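Local structure of mitochondrial ubiquitin ligase activator of NFKB 1 (Homo sapiens, 6M2D) at residues S16-F19 / H24-S27; C7-S12 / K40-R45. The protein acts as a RING-type E3 ligase of the mitochondrial outer membrane, promoting transfer of ubiquitin from an E2 enzyme to lysines of target proteins such as AKT1. All blocks are in the same frame, centred on the assembly; numbering follows the deposited sequence.

Interaction 1: residues S16-F19 / H24-S27. With ZN (zinc ion), chain H.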
loop_
_atom_site.group_PDB
_atom_site.type_symbol
_atom_site.label_atom_id
_atom_site.label_comp_id
_atom_site.label_asym_id
_atom_site.label_seq_id
_atom_site.Cartn_x
_atom_site.Cartn_y
_atom_site.Cartn_z
ATOM N N SER A 16 -2.265 3.881 4.424
ATOM C CA SER A 16 -2.450 5.265 4.010
ATOM C C SER A 16 -2.492 5.442 2.500
ATOM O O SER A 16 -2.706 6.568 2.043
ATOM C CB SER A 16 -1.338 6.140 4.628
ATOM O OG SER A 16 -0.113 6.019 3.914
ATOM N N CYS A 17 -2.342 4.372 1.716
ATOM C CA CYS A 17 -2.242 4.431 0.267
ATOM C C CYS A 17 -3.320 3.568 -0.372
ATOM O O CYS A 17 -3.693 2.514 0.154
ATOM C CB CYS A 17 -0.871 3.926 -0.212
ATOM S SG CYS A 17 0.549 4.838 0.401
ATOM N N VAL A 18 -3.817 4.020 -1.519
ATOM C CA VAL A 18 -4.600 3.191 -2.430
ATOM C C VAL A 18 -3.727 2.882 -3.635
ATOM O O VAL A 18 -3.174 3.795 -4.260
ATOM C CB VAL A 18 -5.903 3.880 -2.875
ATOM C CG1 VAL A 18 -6.743 2.912 -3.715
ATOM C CG2 VAL A 18 -6.689 4.388 -1.672
ATOM N N PHE A 19 -3.609 1.600 -3.969
ATOM C CA PHE A 19 -2.829 1.173 -5.120
ATOM C C PHE A 19 -3.756 1.029 -6.324
ATOM O O PHE A 19 -4.821 0.416 -6.223
ATOM C CB PHE A 19 -2.110 -0.151 -4.832
ATOM C CG PHE A 19 -0.963 -0.030 -3.857
ATOM C CD1 PHE A 19 -0.332 1.182 -3.649
ATOM C CD2 PHE A 19 -0.520 -1.135 -3.154
ATOM C CE1 PHE A 19 0.719 1.297 -2.752
ATOM C CE2 PHE A 19 0.530 -1.030 -2.255
ATOM C CZ PHE A 19 1.152 0.188 -2.053
ATOM N N HIS A 24 -6.226 -1.950 -3.919
ATOM C CA HIS A 24 -6.027 -2.423 -2.559
ATOM C C HIS A 24 -5.442 -1.331 -1.675
ATOM O O HIS A 24 -4.599 -0.541 -2.108
ATOM C CB HIS A 24 -5.136 -3.664 -2.562
ATOM C CG HIS A 24 -5.841 -4.883 -3.064
ATOM N ND1 HIS A 24 -5.346 -5.672 -4.079
ATOM C CD2 HIS A 24 -7.025 -5.433 -2.703
ATOM C CE1 HIS A 24 -6.189 -6.663 -4.314
ATOM N NE2 HIS A 24 -7.216 -6.539 -3.491
ATOM N N VAL A 25 -5.919 -1.285 -0.434
ATOM C CA VAL A 25 -5.429 -0.386 0.606
ATOM C C VAL A 25 -4.677 -1.257 1.600
ATOM O O VAL A 25 -5.285 -1.853 2.491
ATOM C CB VAL A 25 -6.571 0.369 1.299
ATOM C CG1 VAL A 25 -6.029 1.237 2.439
ATOM C CG2 VAL A 25 -7.355 1.200 0.301
ATOM N N CYS A 26 -3.359 -1.358 1.453
ATOM C CA CYS A 26 -2.615 -2.245 2.340
ATOM C C CYS A 26 -1.326 -1.661 2.892
ATOM O O CYS A 26 -0.701 -2.328 3.719
ATOM C CB CYS A 26 -2.260 -3.561 1.626
ATOM S SG CYS A 26 -1.333 -3.320 0.091
ATOM N N SER A 27 -0.891 -0.473 2.477
ATOM C CA SER A 27 0.473 -0.068 2.780
ATOM C C SER A 27 0.533 1.383 3.245
ATOM O O SER A 27 -0.302 2.209 2.868
ATOM C CB SER A 27 1.383 -0.262 1.547
ATOM O OG SER A 27 2.607 0.439 1.693
HETATM ZN ZN ZN H . -3.508 -5.315 -4.999
HETATM O O HOH W 1 -1.942 0.519 -0.204
#

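Interaction 2: residues C7-S12 / K40-R45. With ZN (zinc ion), chain G; ZN (zinc ion), chain H; SO4 (sulfate ion), chain J.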
loop_
_atom_site.group_PDB
_atom_site.type_symbol
_atom_site.label_atom_id
_atom_site.label_comp_id
_atom_site.label_asym_id
_atom_site.label_seq_id
_atom_site.Cartn_x
_atom_site.Cartn_y
_atom_site.Cartn_z
ATOM N N CYS A 7 -0.287 -1.211 8.247
ATOM C CA CYS A 7 0.402 -1.522 6.998
ATOM C C CYS A 7 0.855 -2.981 6.987
ATOM O O CYS A 7 1.494 -3.451 7.932
ATOM C CB CYS A 7 1.609 -0.598 6.827
ATOM S SG CYS A 7 2.701 -1.048 5.459
ATOM N N VAL A 8 0.498 -3.706 5.920
ATOM C CA VAL A 8 0.768 -5.144 5.867
ATOM C C VAL A 8 2.236 -5.467 5.651
ATOM O O VAL A 8 2.619 -6.639 5.736
ATOM C CB VAL A 8 -0.040 -5.859 4.762
ATOM C CG1 VAL A 8 -1.515 -5.522 4.866
ATOM C CG2 VAL A 8 0.528 -5.522 3.387
ATOM N N VAL A 9 3.062 -4.463 5.377
ATOM C CA VAL A 9 4.480 -4.656 5.096
ATOM C C VAL A 9 5.339 -4.430 6.336
ATOM O O VAL A 9 6.145 -5.284 6.706
ATOM C CB VAL A 9 4.913 -3.735 3.935
ATOM C CG1 VAL A 9 6.373 -3.988 3.557
ATOM C CG2 VAL A 9 3.978 -3.929 2.734
ATOM N N CYS A 10 5.198 -3.274 6.983
ATOM C CA CYS A 10 5.987 -2.991 8.181
ATOM C C CYS A 10 5.261 -3.353 9.468
ATOM O O CYS A 10 5.920 -3.612 10.483
ATOM C CB CYS A 10 6.390 -1.511 8.232
ATOM S SG CYS A 10 5.024 -0.311 8.418
ATOM N N LEU A 11 3.927 -3.375 9.453
ATOM C CA LEU A 11 3.113 -3.543 10.656
ATOM C C LEU A 11 3.369 -2.451 11.696
ATOM O O LEU A 11 3.104 -2.652 12.887
ATOM C CB LEU A 11 3.331 -4.916 11.299
ATOM C CG LEU A 11 2.599 -6.108 10.700
ATOM C CD1 LEU A 11 3.044 -7.356 11.435
ATOM C CD2 LEU A 11 1.085 -5.944 10.767
ATOM N N SER A 12 3.883 -1.293 11.271
ATOM C CA SER A 12 4.264 -0.230 12.192
ATOM C C SER A 12 3.601 1.103 11.918
ATOM O O SER A 12 3.532 1.927 12.837
ATOM C CB SER A 12 5.782 -0.010 12.173
ATOM O OG SER A 12 6.414 -1.145 12.709
ATOM N N LYS A 40 5.106 -4.114 -6.878
ATOM C CA LYS A 40 3.928 -4.961 -6.957
ATOM C C LYS A 40 3.148 -4.874 -5.654
ATOM O O LYS A 40 3.725 -4.707 -4.574
ATOM C CB LYS A 40 4.307 -6.426 -7.256
ATOM C CG LYS A 40 5.139 -6.584 -8.521
ATOM C CD LYS A 40 5.251 -8.027 -8.983
ATOM C CE LYS A 40 6.024 -8.093 -10.299
ATOM N NZ LYS A 40 6.209 -9.482 -10.797
ATOM N N CYS A 41 1.830 -4.997 -5.769
ATOM C CA CYS A 41 0.966 -4.893 -4.601
ATOM C C CYS A 41 1.235 -6.045 -3.641
ATOM O O CYS A 41 1.235 -7.213 -4.063
ATOM C CB CYS A 41 -0.502 -4.898 -5.025
ATOM S SG CYS A 41 -1.665 -5.009 -3.645
ATOM N N PRO A 42 1.473 -5.774 -2.354
ATOM C CA PRO A 42 1.689 -6.876 -1.401
ATOM C C PRO A 42 0.525 -7.854 -1.322
ATOM O O PRO A 42 0.738 -9.025 -0.984
ATOM C CB PRO A 42 1.911 -6.149 -0.067
ATOM C CG PRO A 42 2.433 -4.785 -0.470
ATOM C CD PRO A 42 1.723 -4.450 -1.755
ATOM N N ILE A 43 -0.696 -7.421 -1.646
ATOM C CA ILE A 43 -1.866 -8.287 -1.494
ATOM C C ILE A 43 -2.038 -9.186 -2.704
ATOM O O ILE A 43 -2.168 -10.409 -2.576
ATOM C CB ILE A 43 -3.140 -7.456 -1.265
ATOM C CG1 ILE A 43 -3.015 -6.608 -0.002
ATOM C CG2 ILE A 43 -4.353 -8.385 -1.203
ATOM C CD1 ILE A 43 -2.749 -7.415 1.220
ATOM N N CYS A 44 -2.083 -8.598 -3.892
ATOM C CA CYS A 44 -2.470 -9.334 -5.081
ATOM C C CYS A 44 -1.333 -9.527 -6.068
ATOM O O CYS A 44 -1.505 -10.278 -7.035
ATOM C CB CYS A 44 -3.654 -8.630 -5.768
ATOM S SG CYS A 44 -3.207 -7.118 -6.603
ATOM N N ARG A 45 -0.185 -8.891 -5.834
ATOM C CA ARG A 45 1.041 -8.967 -6.633
ATOM C C ARG A 45 0.917 -8.311 -8.002
ATOM O O ARG A 45 1.813 -8.474 -8.840
ATOM C CB ARG A 45 1.543 -10.408 -6.814
ATOM C CG ARG A 45 1.711 -11.196 -5.531
ATOM C CD ARG A 45 2.789 -10.624 -4.619
ATOM N NE ARG A 45 4.126 -10.669 -5.208
ATOM C CZ ARG A 45 5.130 -9.886 -4.823
ATOM N NH1 ARG A 45 4.953 -9.007 -3.842
ATOM N NH2 ARG A 45 6.310 -9.976 -5.418
HETATM ZN ZN ZN G . 4.602 0.217 6.125
HETATM ZN ZN ZN H . -3.508 -5.315 -4.999
HETATM S S SO4 J . 7.443 -12.056 -8.301
HETATM O O1 SO4 J . 6.826 -12.761 -7.173
HETATM O O2 SO4 J . 7.087 -10.637 -8.264
HETATM O O3 SO4 J . 8.901 -12.174 -8.216
HETATM O O4 SO4 J . 6.962 -12.657 -9.548
#

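Interaction 1: residues S16-F19 / H24-S27
Backbone hydrogen bonds tie Ser16 to Ser27 and Phe19 to His24, joining the opening of strand 17-20 to the loop that follows it in this RING domain. Ser16 N gives an almost straight bond to Ser27 O (3.0 Å, 169°), reaching it from above the carbonyl plane; Cys17 N adds a weak one to the same oxygen, which thus has two donors. Phe19 N bonds to His24 O at 3.0 Å, with the donor tilted 22° from the carbonyl plane.

Between these anchors a water bridges the two backbones. It donates to Cys17 O at 2.7 Å and accepts from Cys26 N at 2.9 Å, and it sits over the centre of one face of the Phe19 ring. Cys17 O also receives a CA-H...O contact from Val25.

Most of the apolar contacts lie around that ring. With CG of Phe19 anti to its carbonyl carbon (chi1 -71°), the ring reaches alongside residues 26-27, where CZ touches Ser27 CB at 3.6 Å and CE2 meets Cys26 SG at 3.8 Å in an oblique sulfur-aromatic contact. An alanine here would remove the ring and is likely to open a gap beside Cys26 SG and Ser27 CB and leave one side of the bridging water uncovered. At the other side of the strand, Val18 CG2 and Val25 CG2 meet at 3.8 Å.

His24 turns its imidazole away from the strand, and its ND1 binds zinc at 2.1 Å together with Cys22, Cys41 and Cys44. Strand 17-20 pairs antiparallel with strand 50-53, Val18 bonding to the backbone of Ile52, while Phe19 also packs on Val51 of that strand and on Pro42 and Ile48 in the loops.

Interaction 2: residues C7-S12 / K40-R45
The pyrrolidine ring of Pro42 packs against the methyl groups of Val8 and Val9, while the flat guanidinium of Arg45, farther along the same loop, has Lys40 CB over one face and a sulfate at its edge, in plane. The two loops are the Cys-X-X-Cys zinc loops of a cross-brace RING finger, each bringing two cysteines to a different zinc: Cys7 and Cys10 to one, completed by Cys28 and Cys31, and Cys41 and Cys44 to the other, completed by Cys22 and His24.

Their contact is small and wholly apolar. Val8 points toward Pro42, and its CG2, set between the backbone N and the carbonyl carbon, touches Pro42 CB at 3.8 Å. Val9 approaches at about a right angle, placing CG2 at 3.7 Å from Pro42 CG. More loosely, Val8 CG1 faces Ile43 CD1 at 4.3 Å. In RING domains generally, the apolar residues of these loops, together with the intervening helix (29-34 here), line the groove that receives the E2 enzyme, and Val9 and Pro42, and perhaps the exposed Ile43 beside them, probably serve that purpose. Arg45, directly after the last zinc ligand, occupies the position of the linchpin arginine that in many RING ligases contacts both E2 and ubiquitin. Here its bent chain, with chi2 and chi3 both near -65°, carries NH2 to sulfate O2 at 3.0 Å; the extended Lys40 gives NZ to the same oxygen at 2.9 Å. The anion, probably from the crystallisation liquor, bridges the two cationic side chains.

Each loop is shaped by a matching backbone turn, Leu11 N to Cys7 O and Arg45 N to Cys41 O. Metal-bound sulfur is gripped by the chain as well: Val9 N donates to Cys7 SG at 3.4 Å, at an angle of 158°.

Interaction 1 is nested within the chain loop that interaction 2 closes, their centres about 8 Å apart, and Cys26 of interaction 1 touches both segments of interaction 2. Cys26 O probably accepts a hydrogen bond from Val8 N (2.9 Å), and Cys26 CB packs on Ile43 CG1 at 3.5 Å, so residues 24-27 underlie both zinc loops. The ends of this segment reach different metal sites: His24 shares a zinc with Cys41 and Cys44, its CE1 3.5 Å from Cys44 CB, whereas Ser27 CA lies 3.6 Å from Cys7 SG. The two zinc ions stand 14.8 Å apart. Interaction 1 thus lies inward of the zinc loops whose apolar residues probably face the E2 enzyme.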